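Side-chain contacts in ATP-dependent RNA helicase HrpB (PDB 6EUD), which hydrolyses ATP to ADP and phosphate and belongs to the DExH-box group of RNA helicases in Escherichia coli: residues V272-T275 against N276-T280; Q229-Q232 against E233-S237. All blocks are in the same frame, centred on the assembly; numbering follows the deposited sequence.

Contact 1 of 2, residues V272-T275 against N276-T280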
ATOM      1  N   VAL A 272      -2.039   7.050 -34.611  1.00 29.67           N
ATOM      2  CA  VAL A 272      -1.601   7.797 -33.455  1.00 32.77           C
ATOM      3  C   VAL A 272      -1.194   6.811 -32.381  1.00 34.59           C
ATOM      4  O   VAL A 272      -1.988   5.981 -31.946  1.00 39.02           O
ATOM      5  CB  VAL A 272      -2.692   8.751 -32.932  1.00 26.87           C
ATOM      6  CG1 VAL A 272      -2.212   9.478 -31.717  1.00 29.30           C
ATOM      7  CG2 VAL A 272      -3.055   9.751 -33.994  1.00 31.08           C
ATOM      8  N   LEU A 273       0.070   6.886 -31.985  1.00 35.08           N
ATOM      9  CA  LEU A 273       0.611   6.022 -30.955  1.00 32.96           C
ATOM     10  C   LEU A 273       0.652   6.830 -29.658  1.00 35.83           C
ATOM     11  O   LEU A 273       1.391   7.797 -29.540  1.00 36.16           O
ATOM     12  CB  LEU A 273       2.001   5.502 -31.347  1.00 33.34           C
ATOM     13  CG  LEU A 273       2.223   4.831 -32.719  1.00 32.64           C
ATOM     14  CD1 LEU A 273       2.577   5.849 -33.815  1.00 27.59           C
ATOM     15  CD2 LEU A 273       3.288   3.727 -32.638  1.00 29.99           C
ATOM     16  N   ALA A 274      -0.155   6.439 -28.683  1.00 35.62           N
ATOM     17  CA  ALA A 274      -0.323   7.246 -27.485  1.00 34.49           C
ATOM     18  C   ALA A 274      -0.309   6.402 -26.226  1.00 35.90           C
ATOM     19  O   ALA A 274      -0.519   5.180 -26.281  1.00 39.29           O
ATOM     20  CB  ALA A 274      -1.630   8.048 -27.568  1.00 31.57           C
ATOM     21  N   THR A 275      -0.057   7.063 -25.099  1.00 35.46           N
ATOM     22  CA  THR A 275      -0.276   6.489 -23.774  1.00 36.64           C
ATOM     23  C   THR A 275      -1.717   6.753 -23.362  1.00 41.50           C
ATOM     24  O   THR A 275      -2.444   7.432 -24.094  1.00 38.79           O
ATOM     25  CB  THR A 275       0.654   7.102 -22.740  1.00 37.96           C
ATOM     26  OG1 THR A 275       0.372   8.503 -22.661  1.00 45.35           O
ATOM     27  CG2 THR A 275       2.102   6.906 -23.145  1.00 37.53           C
ATOM     28  N   ASN A 276      -2.129   6.286 -22.180  1.00 47.22           N
ATOM     29  CA  ASN A 276      -3.538   6.443 -21.790  1.00 50.32           C
ATOM     30  C   ASN A 276      -3.981   7.885 -21.501  1.00 53.01           C
ATOM     31  O   ASN A 276      -5.112   8.120 -21.085  1.00 50.66           O
ATOM     32  CB  ASN A 276      -3.880   5.546 -20.593  1.00 48.62           C
ATOM     33  CG  ASN A 276      -3.010   5.797 -19.392  1.00 51.63           C
ATOM     34  OD1 ASN A 276      -2.190   6.722 -19.367  1.00 52.99           O
ATOM     35  ND2 ASN A 276      -3.177   4.956 -18.378  1.00 51.26           N
ATOM     36  N   ILE A 277      -3.119   8.857 -21.764  1.00 59.35           N
ATOM     37  CA  ILE A 277      -3.568  10.241 -21.738  1.00 65.69           C
ATOM     38  C   ILE A 277      -4.607  10.478 -22.842  1.00 68.31           C
ATOM     39  O   ILE A 277      -5.375  11.438 -22.787  1.00 73.74           O
ATOM     40  CB  ILE A 277      -2.407  11.222 -21.916  1.00 69.76           C
ATOM     41  CG1 ILE A 277      -1.953  11.252 -23.375  1.00 68.77           C
ATOM     42  CG2 ILE A 277      -1.258  10.826 -21.005  1.00 74.40           C
ATOM     43  CD1 ILE A 277      -1.095  12.438 -23.708  1.00 70.81           C
ATOM     44  N   ALA A 278      -4.635   9.598 -23.842  1.00 59.21           N
ATOM     45  CA  ALA A 278      -5.611   9.721 -24.917  1.00 56.96           C
ATOM     46  C   ALA A 278      -6.934   9.046 -24.540  1.00 53.28           C
ATOM     47  O   ALA A 278      -7.926   9.145 -25.262  1.00 52.89           O
ATOM     48  CB  ALA A 278      -5.056   9.135 -26.205  1.00 53.67           C
ATOM     49  N   GLU A 279      -6.944   8.379 -23.392  1.00 50.63           N
ATOM     50  CA  GLU A 279      -8.097   7.598 -22.971  1.00 52.99           C
ATOM     51  C   GLU A 279      -9.286   8.474 -22.574  1.00 58.82           C
ATOM     52  O   GLU A 279     -10.431   8.145 -22.885  1.00 62.52           O
ATOM     53  CB  GLU A 279      -7.708   6.674 -21.811  1.00 53.24           C
ATOM     54  CG  GLU A 279      -8.763   5.632 -21.447  1.00 57.26           C
ATOM     55  CD  GLU A 279      -8.378   4.795 -20.232  1.00 57.51           C
ATOM     56  OE1 GLU A 279      -7.332   4.100 -20.281  1.00 55.58           O
ATOM     57  OE2 GLU A 279      -9.133   4.836 -19.230  1.00 59.62           O
ATOM     58  N   THR A 280      -9.022   9.579 -21.881  1.00 61.81           N
ATOM     59  CA  THR A 280     -10.094  10.448 -21.386  1.00 65.28           C
ATOM     60  C   THR A 280      -9.729  11.926 -21.460  1.00 68.88           C
ATOM     61  O   THR A 280     -10.589  12.754 -21.730  1.00 71.23           O
ATOM     62  CB  THR A 280     -10.482  10.135 -19.906  1.00 74.54           C
ATOM     63  OG1 THR A 280      -9.366  10.411 -19.045  1.00 77.08           O
ATOM     64  CG2 THR A 280     -10.924   8.689 -19.724  1.00 68.30           C
TER

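Contact 2 of 2, residues Q229-Q232 against E233-S237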
ATOM      1  N   GLN A 229       8.030   4.304 -29.216  1.00 36.47           N
ATOM      2  CA  GLN A 229       9.149   4.429 -30.152  1.00 33.48           C
ATOM      3  C   GLN A 229       9.416   3.116 -30.876  1.00 33.47           C
ATOM      4  O   GLN A 229       9.569   3.083 -32.108  1.00 38.41           O
ATOM      5  CB  GLN A 229      10.404   4.883 -29.421  1.00 38.45           C
ATOM      6  CG  GLN A 229      10.263   6.202 -28.719  1.00 52.55           C
ATOM      7  CD  GLN A 229      11.539   6.623 -28.021  1.00 64.75           C
ATOM      8  OE1 GLN A 229      12.510   5.869 -27.982  1.00 70.89           O
ATOM      9  NE2 GLN A 229      11.548   7.837 -27.474  1.00 69.73           N
ATOM     10  N   ARG A 230       9.454   2.022 -30.119  1.00 30.22           N
ATOM     11  CA  ARG A 230       9.787   0.726 -30.703  1.00 31.09           C
ATOM     12  C   ARG A 230       8.715   0.210 -31.665  1.00 33.01           C
ATOM     13  O   ARG A 230       9.057  -0.344 -32.723  1.00 34.04           O
ATOM     14  CB  ARG A 230      10.065  -0.301 -29.598  1.00 27.42           C
ATOM     15  CG  ARG A 230      11.424  -0.087 -28.935  1.00 31.54           C
ATOM     16  CD  ARG A 230      11.760  -1.166 -27.922  1.00 33.22           C
ATOM     17  NE  ARG A 230      10.897  -1.078 -26.750  1.00 34.84           N
ATOM     18  CZ  ARG A 230      11.108  -0.258 -25.730  1.00 40.28           C
ATOM     19  NH1 ARG A 230      12.146   0.562 -25.734  1.00 40.92           N
ATOM     20  NH2 ARG A 230      10.273  -0.260 -24.703  1.00 43.25           N
ATOM     21  N   VAL A 231       7.437   0.387 -31.312  1.00 31.04           N
ATOM     22  CA  VAL A 231       6.368  -0.067 -32.181  1.00 30.88           C
ATOM     23  C   VAL A 231       6.370   0.796 -33.436  1.00 34.13           C
ATOM     24  O   VAL A 231       6.124   0.307 -34.549  1.00 32.31           O
ATOM     25  CB  VAL A 231       4.983  -0.007 -31.497  1.00 30.52           C
ATOM     26  CG1 VAL A 231       3.872  -0.135 -32.532  1.00 25.77           C
ATOM     27  CG2 VAL A 231       4.864  -1.070 -30.420  1.00 23.26           C
ATOM     28  N   GLN A 232       6.674   2.077 -33.254  1.00 36.63           N
ATOM     29  CA  GLN A 232       6.724   2.999 -34.375  1.00 43.18           C
ATOM     30  C   GLN A 232       7.733   2.526 -35.426  1.00 45.71           C
ATOM     31  O   GLN A 232       7.428   2.498 -36.624  1.00 42.59           O
ATOM     32  CB  GLN A 232       7.072   4.417 -33.904  1.00 44.25           C
ATOM     33  CG  GLN A 232       7.078   5.428 -35.048  1.00 50.83           C
ATOM     34  CD  GLN A 232       7.202   6.857 -34.566  1.00 52.21           C
ATOM     35  OE1 GLN A 232       7.431   7.101 -33.386  1.00 54.19           O
ATOM     36  NE2 GLN A 232       7.054   7.808 -35.475  1.00 50.61           N
ATOM     37  N   GLU A 233       8.923   2.144 -34.971  1.00 48.08           N
ATOM     38  CA  GLU A 233       9.942   1.627 -35.870  1.00 54.80           C
ATOM     39  C   GLU A 233       9.474   0.345 -36.569  1.00 47.78           C
ATOM     40  O   GLU A 233       9.685   0.191 -37.772  1.00 48.29           O
ATOM     41  CB  GLU A 233      11.244   1.374 -35.112  1.00 70.88           C
ATOM     42  CG  GLU A 233      12.302   0.696 -35.948  1.00 89.95           C
ATOM     43  CD  GLU A 233      13.678   0.814 -35.336  1.00108.13           C
ATOM     44  OE1 GLU A 233      13.797   1.477 -34.283  1.00118.30           O
ATOM     45  OE2 GLU A 233      14.638   0.251 -35.907  1.00117.97           O
ATOM     46  N   GLN A 234       8.833  -0.562 -35.827  1.00 38.95           N
ATOM     47  CA  GLN A 234       8.363  -1.812 -36.419  1.00 37.88           C
ATOM     48  C   GLN A 234       7.224  -1.561 -37.386  1.00 39.29           C
ATOM     49  O   GLN A 234       7.087  -2.255 -38.392  1.00 43.46           O
ATOM     50  CB  GLN A 234       7.925  -2.805 -35.339  1.00 38.07           C
ATOM     51  CG  GLN A 234       9.072  -3.262 -34.466  1.00 41.04           C
ATOM     52  CD  GLN A 234      10.258  -3.737 -35.302  1.00 46.24           C
ATOM     53  OE1 GLN A 234      10.086  -4.462 -36.282  1.00 49.36           O
ATOM     54  NE2 GLN A 234      11.459  -3.306 -34.935  1.00 45.55           N
ATOM     55  N   LEU A 235       6.405  -0.565 -37.074  1.00 38.58           N
ATOM     56  CA  LEU A 235       5.256  -0.216 -37.897  1.00 40.29           C
ATOM     57  C   LEU A 235       5.724   0.348 -39.243  1.00 41.79           C
ATOM     58  O   LEU A 235       5.181   0.030 -40.298  1.00 45.08           O
ATOM     59  CB  LEU A 235       4.383   0.783 -37.137  1.00 38.63           C
ATOM     60  CG  LEU A 235       2.868   0.735 -37.261  1.00 40.17           C
ATOM     61  CD1 LEU A 235       2.390  -0.691 -37.322  1.00 38.13           C
ATOM     62  CD2 LEU A 235       2.271   1.452 -36.056  1.00 34.17           C
ATOM     63  N   ALA A 236       6.780   1.147 -39.184  1.00 41.36           N
ATOM     64  CA  ALA A 236       7.348   1.851 -40.331  1.00 43.29           C
ATOM     65  C   ALA A 236       7.664   0.984 -41.568  1.00 47.96           C
ATOM     66  O   ALA A 236       7.607   1.465 -42.705  1.00 51.71           O
ATOM     67  CB  ALA A 236       8.602   2.582 -39.876  1.00 38.75           C
ATOM     68  N   SER A 237       7.986  -0.286 -41.349  1.00 45.94           N
ATOM     69  CA  SER A 237       8.334  -1.205 -42.434  1.00 47.15           C
ATOM     70  C   SER A 237       7.144  -2.051 -42.914  1.00 50.42           C
ATOM     71  O   SER A 237       7.253  -2.818 -43.868  1.00 47.77           O
ATOM     72  CB  SER A 237       9.447  -2.132 -41.972  1.00 46.05           C
ATOM     73  OG  SER A 237       9.007  -2.890 -40.850  1.00 46.91           O
TER
HETATM   74  O   HOH W   1      11.715  -1.646 -32.537  1.00 47.37           O

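Contact 1 of 2, residues V272-T275 against N276-T280
T275 and A278 make the defining bond of this local turn. The amide N of A278 lies 3.1 Å from the carbonyl O of T275, with an almost straight N-H...O angle of 171°. The amide meets the oxygen from well off the C=O line, at a C=O...N angle of 139°, as expected where the chain doubles back within four residues. With N276 and I277 in the two central positions, their backbone torsions fit a type I beta turn. A second bond, from E279 N to N276 O at 3.0 Å, starts one residue later, so a second turn overlaps the first, and residues 277-279 keep helical backbone angles.

Two side-chain meetings flank this bond. The methyl CB of A274 touches CB of A278 at 3.8 Å, an apolar pair spanning the turn. At the other pair, OG1 of T275 presses on the CG2 methyl of I277 at 3.3 Å, a tight approach between two branched side chains that run at a slant to one another. A chi1 of 62° folds OG1 over the backbone, on the side of I277.

Farther out, A274 is tied through its backbone to L220 and L222 beside strand 269-274, and A278 rests on F221 and I284. E279 forms a salt bridge to R323 through OE1, and its backbone O accepts a hydrogen bond from Q322 NE2, while T280 OG1 is hydrogen-bonded to NE2 of H129 in the DEFH box. A274-T280 reads ATNIAET, the opening of motif V of DEAH/RHA helicases. A backbone bond and apolar methyls thus shape the turn, while the polar side chains just after it connect it with the DEFH box and helix 317-325.

Contact 2 of 2, residues Q229-Q232 against E233-S237
Apolar contact between V231 and L235 lines one side of this helical stretch: CG1 of V231 and CD2 of L235 stand 4.2 Å apart, the two side chains running side by side in the same direction, one turn apart. Both are buried, against L273 and L245 respectively, on the face that helix 225-236 turns to the sheet.

Backbone bonds supply the main framework. Four successive i to i+4 pairs connect the segments, from E233 N to Q229 O at 3.1 Å through to A236 N to Q232 O at 3.0 Å. The shortest joins L235 N to V231 O at 2.7 Å.

Water-mediated contact involves Q234. Its chi1 (-65°) swings CG to 3.4 Å from R230 O, and the bend at chi2 (-50°) then directs the amide group. A water donates to that same oxygen at 3.0 Å and accepts from Q234 NE2 at 2.9 Å. R230 O therefore serves two donors, the water and Q234 N, while the amide end of Q234 is tethered to the preceding turn.

Beyond this, S237 OG makes a weak bond to Q234 O, three residues back. With V231 and L235 facing the sheet, R230 and E233 exposed, and a water joining R230 O to Q234 NE2, the pattern is consistent with an amphipathic helix.

Contacts 1 and 2 belong to the same C-terminal helicase domain, their centres about 17 Å apart, and L273 of strand 269-274 is the residue of contact 1 that does the touching. Its CD2 lies 3.8 Å from the backbone N of Q232, 3.9 Å from CG1 of V231 and 4.2 Å from CD2 of L235, so the strand carries the apolar face of contact 2 and leads directly into the turn of contact 1. Helix 225-236 belongs to the crossover joining strands 217-221 and 243-248, which pair with strand 269-274 on its two sides. Only contact 1 approaches the nucleotide site: the side chain of A278 is about 9 Å from that of T32 in the predicted ATP-binding loop.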